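Local coordinates for protein D-threo-3-hydroxyaspartate dehydratase (Delftia, PDB 3WQC) that catalyses the pyridoxal phosphate- and divalent-metal-dependent dehydration of D-threo-3-hydroxyaspartate to oxaloacetate and ammonia, at residues Ile34-Gln39 with Val249-Val254; Val52-Ser57 with Asn360-Thr365. All blocks are in the same frame, centred on the assembly; numbering follows the deposited sequence.

Interaction 1 of 2, residues Ile34-Gln39 with Val249-Val254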
loop_
_atom_site.group_PDB
_atom_site.type_symbol
_atom_site.label_atom_id
_atom_site.label_comp_id
_atom_site.label_asym_id
_atom_site.label_seq_id
_atom_site.Cartn_x
_atom_site.Cartn_y
_atom_site.Cartn_z
ATOM N N ILE B 34 24.250 4.647 1.183
ATOM C CA ILE B 34 24.413 5.523 2.359
ATOM C C ILE B 34 25.708 6.316 2.159
ATOM O O ILE B 34 25.757 7.555 2.332
ATOM C CB ILE B 34 24.359 4.729 3.701
ATOM C CG1 ILE B 34 22.904 4.323 3.908
ATOM C CG2 ILE B 34 24.968 5.505 4.855
ATOM C CD1 ILE B 34 22.690 3.432 5.121
ATOM N N ALA B 35 26.779 5.606 1.842
ATOM C CA ALA B 35 28.130 6.262 1.700
ATOM C C ALA B 35 28.113 7.228 0.563
ATOM O O ALA B 35 28.689 8.336 0.656
ATOM C CB ALA B 35 29.161 5.217 1.409
ATOM N N ARG B 36 27.498 6.843 -0.566
ATOM C CA ARG B 36 27.511 7.707 -1.740
ATOM C C ARG B 36 26.860 9.093 -1.409
ATOM O O ARG B 36 27.376 10.174 -1.788
ATOM C CB ARG B 36 26.815 7.086 -2.958
ATOM C CG ARG B 36 26.614 8.038 -4.186
ATOM C CD ARG B 36 25.861 7.341 -5.279
ATOM N NE ARG B 36 25.580 8.234 -6.396
ATOM C CZ ARG B 36 24.565 8.098 -7.278
ATOM N NH1 ARG B 36 23.793 7.018 -7.242
ATOM N NH2 ARG B 36 24.354 9.006 -8.245
ATOM N N MET B 37 25.702 9.055 -0.775
ATOM C CA MET B 37 25.010 10.307 -0.473
ATOM C C MET B 37 25.773 11.097 0.534
ATOM O O MET B 37 25.914 12.329 0.336
ATOM C CB MET B 37 23.565 9.996 0.027
ATOM C CG MET B 37 22.719 11.271 0.272
ATOM S SD MET B 37 22.379 12.243 -1.237
ATOM C CE MET B 37 21.112 11.221 -2.070
ATOM N N GLN B 38 26.224 10.490 1.628
ATOM C CA GLN B 38 26.908 11.238 2.677
ATOM C C GLN B 38 28.174 11.851 2.074
ATOM O O GLN B 38 28.522 13.019 2.376
ATOM C CB GLN B 38 27.293 10.386 3.892
ATOM C CG GLN B 38 27.853 11.194 5.081
ATOM C CD GLN B 38 26.839 12.207 5.642
ATOM O OE1 GLN B 38 25.750 11.830 6.070
ATOM N NE2 GLN B 38 27.201 13.531 5.684
ATOM N N GLN B 39 28.927 11.086 1.250
ATOM C CA GLN B 39 30.161 11.642 0.675
ATOM C C GLN B 39 29.833 12.868 -0.217
ATOM O O GLN B 39 30.605 13.835 -0.297
ATOM C CB GLN B 39 30.893 10.560 -0.167
ATOM C CG GLN B 39 31.465 9.537 0.795
ATOM C CD GLN B 39 31.942 8.251 0.161
ATOM O OE1 GLN B 39 31.937 8.078 -1.097
ATOM N NE2 GLN B 39 32.380 7.300 1.036
ATOM N N VAL B 249 18.407 5.660 0.059
ATOM C CA VAL B 249 18.929 4.639 0.926
ATOM C C VAL B 249 18.773 3.267 0.258
ATOM O O VAL B 249 19.703 2.385 0.389
ATOM C CB VAL B 249 18.328 4.726 2.376
ATOM C CG1 VAL B 249 16.817 4.357 2.429
ATOM C CG2 VAL B 249 19.103 3.843 3.378
ATOM N N PHE B 250 17.639 3.089 -0.443
ATOM C CA PHE B 250 17.427 1.848 -1.207
ATOM C C PHE B 250 17.484 1.993 -2.698
ATOM O O PHE B 250 17.799 1.011 -3.421
ATOM C CB PHE B 250 16.042 1.204 -0.842
ATOM C CG PHE B 250 15.882 0.931 0.649
ATOM C CD1 PHE B 250 16.972 0.463 1.470
ATOM C CD2 PHE B 250 14.616 1.063 1.226
ATOM C CE1 PHE B 250 16.777 0.170 2.845
ATOM C CE2 PHE B 250 14.426 0.738 2.581
ATOM C CZ PHE B 250 15.493 0.331 3.391
ATOM N N PHE B 251 17.086 3.155 -3.238
ATOM C CA PHE B 251 16.769 3.336 -4.629
ATOM C C PHE B 251 15.625 2.419 -5.101
ATOM O O PHE B 251 15.088 1.640 -4.283
ATOM C CB PHE B 251 18.024 3.237 -5.591
ATOM C CG PHE B 251 18.986 4.387 -5.412
ATOM C CD1 PHE B 251 18.562 5.695 -5.734
ATOM C CD2 PHE B 251 20.299 4.166 -4.991
ATOM C CE1 PHE B 251 19.479 6.772 -5.694
ATOM C CE2 PHE B 251 21.214 5.254 -4.911
ATOM C CZ PHE B 251 20.783 6.535 -5.282
ATOM N N ASP B 252 15.245 2.564 -6.362
ATOM C CA ASP B 252 14.134 1.848 -6.952
ATOM C C ASP B 252 14.129 2.064 -8.426
ATOM O O ASP B 252 15.073 2.726 -8.969
ATOM C CB ASP B 252 12.794 2.205 -6.253
ATOM C CG ASP B 252 12.447 3.698 -6.379
ATOM O OD1 ASP B 252 12.884 4.301 -7.405
ATOM O OD2 ASP B 252 11.766 4.257 -5.489
ATOM N N LEU B 253 13.162 1.477 -9.146
ATOM C CA LEU B 253 13.199 1.574 -10.598
ATOM C C LEU B 253 12.785 2.948 -11.139
ATOM O O LEU B 253 13.259 3.381 -12.193
ATOM C CB LEU B 253 12.283 0.529 -11.238
ATOM C CG LEU B 253 12.792 -0.932 -10.931
ATOM C CD1 LEU B 253 11.652 -1.886 -11.322
ATOM C CD2 LEU B 253 14.064 -1.199 -11.741
ATOM N N VAL B 254 11.945 3.670 -10.385
ATOM C CA VAL B 254 11.647 5.084 -10.764
ATOM C C VAL B 254 12.979 5.880 -10.718
ATOM O O VAL B 254 13.250 6.630 -11.666
ATOM C CB VAL B 254 10.600 5.680 -9.807
ATOM C CG1 VAL B 254 10.613 7.209 -9.844
ATOM C CG2 VAL B 254 9.246 5.143 -10.251
#

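Interaction 2 of 2, residues Val52-Ser57 with Asn360-Thr365. With MG (magnesium ion), chain K; PLP (pyridoxal-5'-phosphate), chain J.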
loop_
_atom_site.group_PDB
_atom_site.type_symbol
_atom_site.label_atom_id
_atom_site.label_comp_id
_atom_site.label_asym_id
_atom_site.label_seq_id
_atom_site.Cartn_x
_atom_site.Cartn_y
_atom_site.Cartn_z
ATOM N N VAL B 52 13.351 9.705 6.744
ATOM C CA VAL B 52 13.101 8.306 7.117
ATOM C C VAL B 52 11.743 7.826 6.628
ATOM O O VAL B 52 11.426 6.668 6.899
ATOM C CB VAL B 52 13.245 8.087 8.659
ATOM C CG1 VAL B 52 14.697 8.396 9.070
ATOM C CG2 VAL B 52 12.216 8.879 9.479
ATOM N N LYS B 53 10.989 8.626 5.867
ATOM C CA LYS B 53 9.684 8.125 5.446
ATOM C C LYS B 53 9.843 6.944 4.488
ATOM O O LYS B 53 8.884 6.150 4.318
ATOM C CB LYS B 53 8.846 9.182 4.787
ATOM C CG LYS B 53 9.291 9.576 3.385
ATOM C CD LYS B 53 8.338 10.703 2.940
ATOM C CE LYS B 53 8.641 10.967 1.497
ATOM N NZ LYS B 53 8.845 12.403 1.192
ATOM N N THR B 54 11.040 6.738 3.884
ATOM C CA THR B 54 11.220 5.638 2.916
ATOM C C THR B 54 11.294 4.315 3.740
ATOM O O THR B 54 10.713 3.304 3.214
ATOM C CB THR B 54 12.569 5.836 2.199
ATOM O OG1 THR B 54 12.371 6.991 1.339
ATOM C CG2 THR B 54 12.942 4.638 1.331
ATOM N N SER B 55 11.979 4.253 4.905
ATOM C CA SER B 55 12.143 2.949 5.581
ATOM C C SER B 55 11.376 2.885 6.857
ATOM O O SER B 55 10.958 1.796 7.286
ATOM C CB SER B 55 13.663 2.735 5.944
ATOM O OG SER B 55 14.061 3.562 7.061
ATOM N N LYS B 56 11.198 4.035 7.548
ATOM C CA LYS B 56 10.613 4.077 8.906
ATOM C C LYS B 56 11.169 2.919 9.798
ATOM O O LYS B 56 10.449 2.377 10.656
ATOM C CB LYS B 56 9.047 4.024 8.909
ATOM C CG LYS B 56 8.487 5.117 8.004
ATOM C CD LYS B 56 6.953 5.184 8.215
ATOM C CE LYS B 56 6.382 6.150 7.201
ATOM N NZ LYS B 56 4.909 6.231 7.434
ATOM N N SER B 57 12.515 2.728 9.716
ATOM C CA SER B 57 13.106 1.616 10.419
ATOM C C SER B 57 14.308 2.124 11.227
ATOM O O SER B 57 15.202 2.708 10.656
ATOM C CB SER B 57 13.494 0.540 9.403
ATOM O OG SER B 57 14.009 -0.623 10.134
ATOM N N ASN B 360 8.880 -0.538 -8.200
ATOM C CA ASN B 360 8.768 0.795 -8.807
ATOM C C ASN B 360 9.213 1.867 -7.776
ATOM O O ASN B 360 10.037 2.733 -8.177
ATOM C CB ASN B 360 7.311 1.146 -9.171
ATOM C CG ASN B 360 6.849 0.438 -10.474
ATOM O OD1 ASN B 360 6.618 1.137 -11.468
ATOM N ND2 ASN B 360 6.740 -0.891 -10.525
ATOM N N HIS B 361 8.728 1.827 -6.534
ATOM C CA HIS B 361 8.857 2.923 -5.635
ATOM C C HIS B 361 9.162 2.361 -4.289
ATOM O O HIS B 361 8.297 1.693 -3.656
ATOM C CB HIS B 361 7.544 3.714 -5.638
ATOM C CG HIS B 361 7.560 4.945 -4.806
ATOM N ND1 HIS B 361 6.427 5.743 -4.698
ATOM C CD2 HIS B 361 8.571 5.575 -4.127
ATOM C CE1 HIS B 361 6.703 6.858 -3.926
ATOM N NE2 HIS B 361 8.019 6.790 -3.572
ATOM N N ALA B 362 10.413 2.510 -3.816
ATOM C CA ALA B 362 10.817 1.827 -2.554
ATOM C C ALA B 362 9.939 2.261 -1.371
ATOM O O ALA B 362 9.541 1.418 -0.542
ATOM C CB ALA B 362 12.306 2.098 -2.230
ATOM N N CYS B 363 9.536 3.536 -1.311
ATOM C CA CYS B 363 8.784 4.032 -0.128
ATOM C C CYS B 363 7.425 3.326 -0.099
ATOM O O CYS B 363 6.874 3.070 0.960
ATOM C CB CYS B 363 8.522 5.561 -0.321
ATOM S SG CYS B 363 10.072 6.441 -0.826
ATOM N N ALA B 364 6.830 3.141 -1.295
ATOM C CA ALA B 364 5.462 2.544 -1.369
ATOM C C ALA B 364 5.523 1.051 -1.082
ATOM O O ALA B 364 4.746 0.482 -0.293
ATOM C CB ALA B 364 4.885 2.803 -2.744
ATOM N N THR B 365 6.537 0.337 -1.677
ATOM C CA THR B 365 6.642 -1.140 -1.415
ATOM C C THR B 365 7.000 -1.364 0.027
ATOM O O THR B 365 6.368 -2.257 0.665
ATOM C CB THR B 365 7.725 -1.749 -2.336
ATOM O OG1 THR B 365 7.313 -1.556 -3.710
ATOM C CG2 THR B 365 8.001 -3.217 -1.984
HETATM MG MG MG K . 9.130 8.248 -2.452
HETATM N N1 PLP J . 11.726 16.442 1.710
HETATM C C2 PLP J . 10.387 16.314 1.806
HETATM C C2A PLP J . 9.539 17.447 2.337
HETATM C C3 PLP J . 9.778 15.067 1.407
HETATM O O3 PLP J . 8.466 14.936 1.527
HETATM C C4 PLP J . 10.636 14.029 0.899
HETATM C C4A PLP J . 10.048 12.780 0.541
HETATM C C5 PLP J . 12.043 14.257 0.836
HETATM C C6 PLP J . 12.539 15.520 1.188
HETATM C C5A PLP J . 12.982 13.202 0.305
HETATM O O4P PLP J . 12.728 13.022 -1.164
HETATM P P PLP J . 13.314 11.695 -1.842
HETATM O O1P PLP J . 14.717 11.649 -1.364
HETATM O O2P PLP J . 13.211 11.992 -3.297
HETATM O O3P PLP J . 12.563 10.522 -1.363
HETATM O O HOH W 1 7.460 3.932 3.540
HETATM O O HOH W 2 11.184 1.048 1.721
HETATM O O HOH W 3 10.111 9.923 -1.638
HETATM O O HOH W 4 8.295 9.716 -3.898
HETATM O O HOH W 5 7.390 8.781 -1.373
HETATM O O HOH W 6 10.702 8.116 -3.766
#

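Interaction 1 of 2, residues Ile34-Gln39 with Val249-Val254
Arg36 NH1 donates a hydrogen bond to the backbone O of Val260 and at the same time lies 3.6 Å from Phe251 CZ. The Arg36 chain is extended from CG to NE, with CG anti to the backbone N (chi1 172°), which carries the guanidinium from helix 27-44 across to the far end of the phenyl ring. The two side chains cross at about a right angle, and their planes are 34° apart, so they meet obliquely. Deeper in the protein the contact is purely apolar. Ile34 and Val249 lie side by side, Ile34 CG1 being 3.9 Å and Ile34 CD1 4.0 Å from Val249 CG2. The other methyl of Val249, CG1, sits 3.9 Å above the centre of the Phe250 ring, joining this patch to its sequence neighbour. Asn33 ND2 adds a hydrogen bond to Val249 O, a polar tie from the same helix. The contact sets helix 27-44 against the turn between strand 242-243 of the alanine-racemase-like barrel and helix 253-258. Helix 58-66 packs on Ile34 and Val249, while Leu232 of helix 228-233 touches Arg36 and Phe251.

Interaction 2 of 2, residues Val52-Ser57 with Asn360-Thr365
Thr54 lies over the sulfur of Cys363, its OG1 3.2 Å and its CG2 4.0 Å from Cys363 SG. The hydroxyl stands beside the Thr54 backbone N (chi1 -71°), and the methyl branch turns toward the Ala362 CB. The same sulfur is a ligand of the magnesium ion, at 2.6 Å, and His361 NE2 is another, at 2.1 Å. Four waters complete a roughly octahedral shell, one of them trans to the sulfur and another trans to the imidazole. The water opposite His361 donates to PLP O3P over only 2.5 Å, so metal and cofactor phosphate are joined through a single water. His361 ND1 is hydrogen-bonded to Asp296 OD2, a second-shell carboxylate that fixes the ring's rotation and would probably make NE2 a stronger donor to the metal. Next to Thr54, Lys53 runs out to the cofactor, bending at chi4 (-130°), and its NZ is covalently bound to PLP C4A, consistent with the internal aldimine of this enzyme class. Between the backbones, one water donates to Thr54 O at 2.7 Å and to Ala362 O at 2.8 Å. A second water lies between the carbonyls of Lys53 and Cys363. Ser55 OG closes an ST turn by accepting from Ser57 N. From the second subunit, Gln329 NE2 is hydrogen-bonded to Lys53 O, and Trp290 meets the His361 ring. The contact thus joins the cofactor-bearing loop between strand 47-48 and helix 58-66 of the barrel to the start of helix 362-366, which follows strand 354-358 of the mixed sheet in the C-terminal domain.

How the interactions relate
Both interactions are largely buried, but interaction 1 reaches the surface through an arginine, whereas interaction 2 lies wholly inside, at the metal and cofactor. Interaction 1 stays within the barrel domain and relies on apolar packing and a guanidinium laid obliquely by a ring; interaction 2 spans the two domains and works through metal coordination, bridging waters and a covalent cofactor link. They meet directly: Asp252 OD2 lies 2.8 Å from Ala362 N, a probable hydrogen bond at the start of helix 362-366, while Asp252 OD1 caps helix 253-258 by bonding Met255 N. Val254 N also probably bonds Asn360 O, at 3.1 Å. Along the chain, residues 52-57 lead straight into helix 58-66, which lines interaction 1.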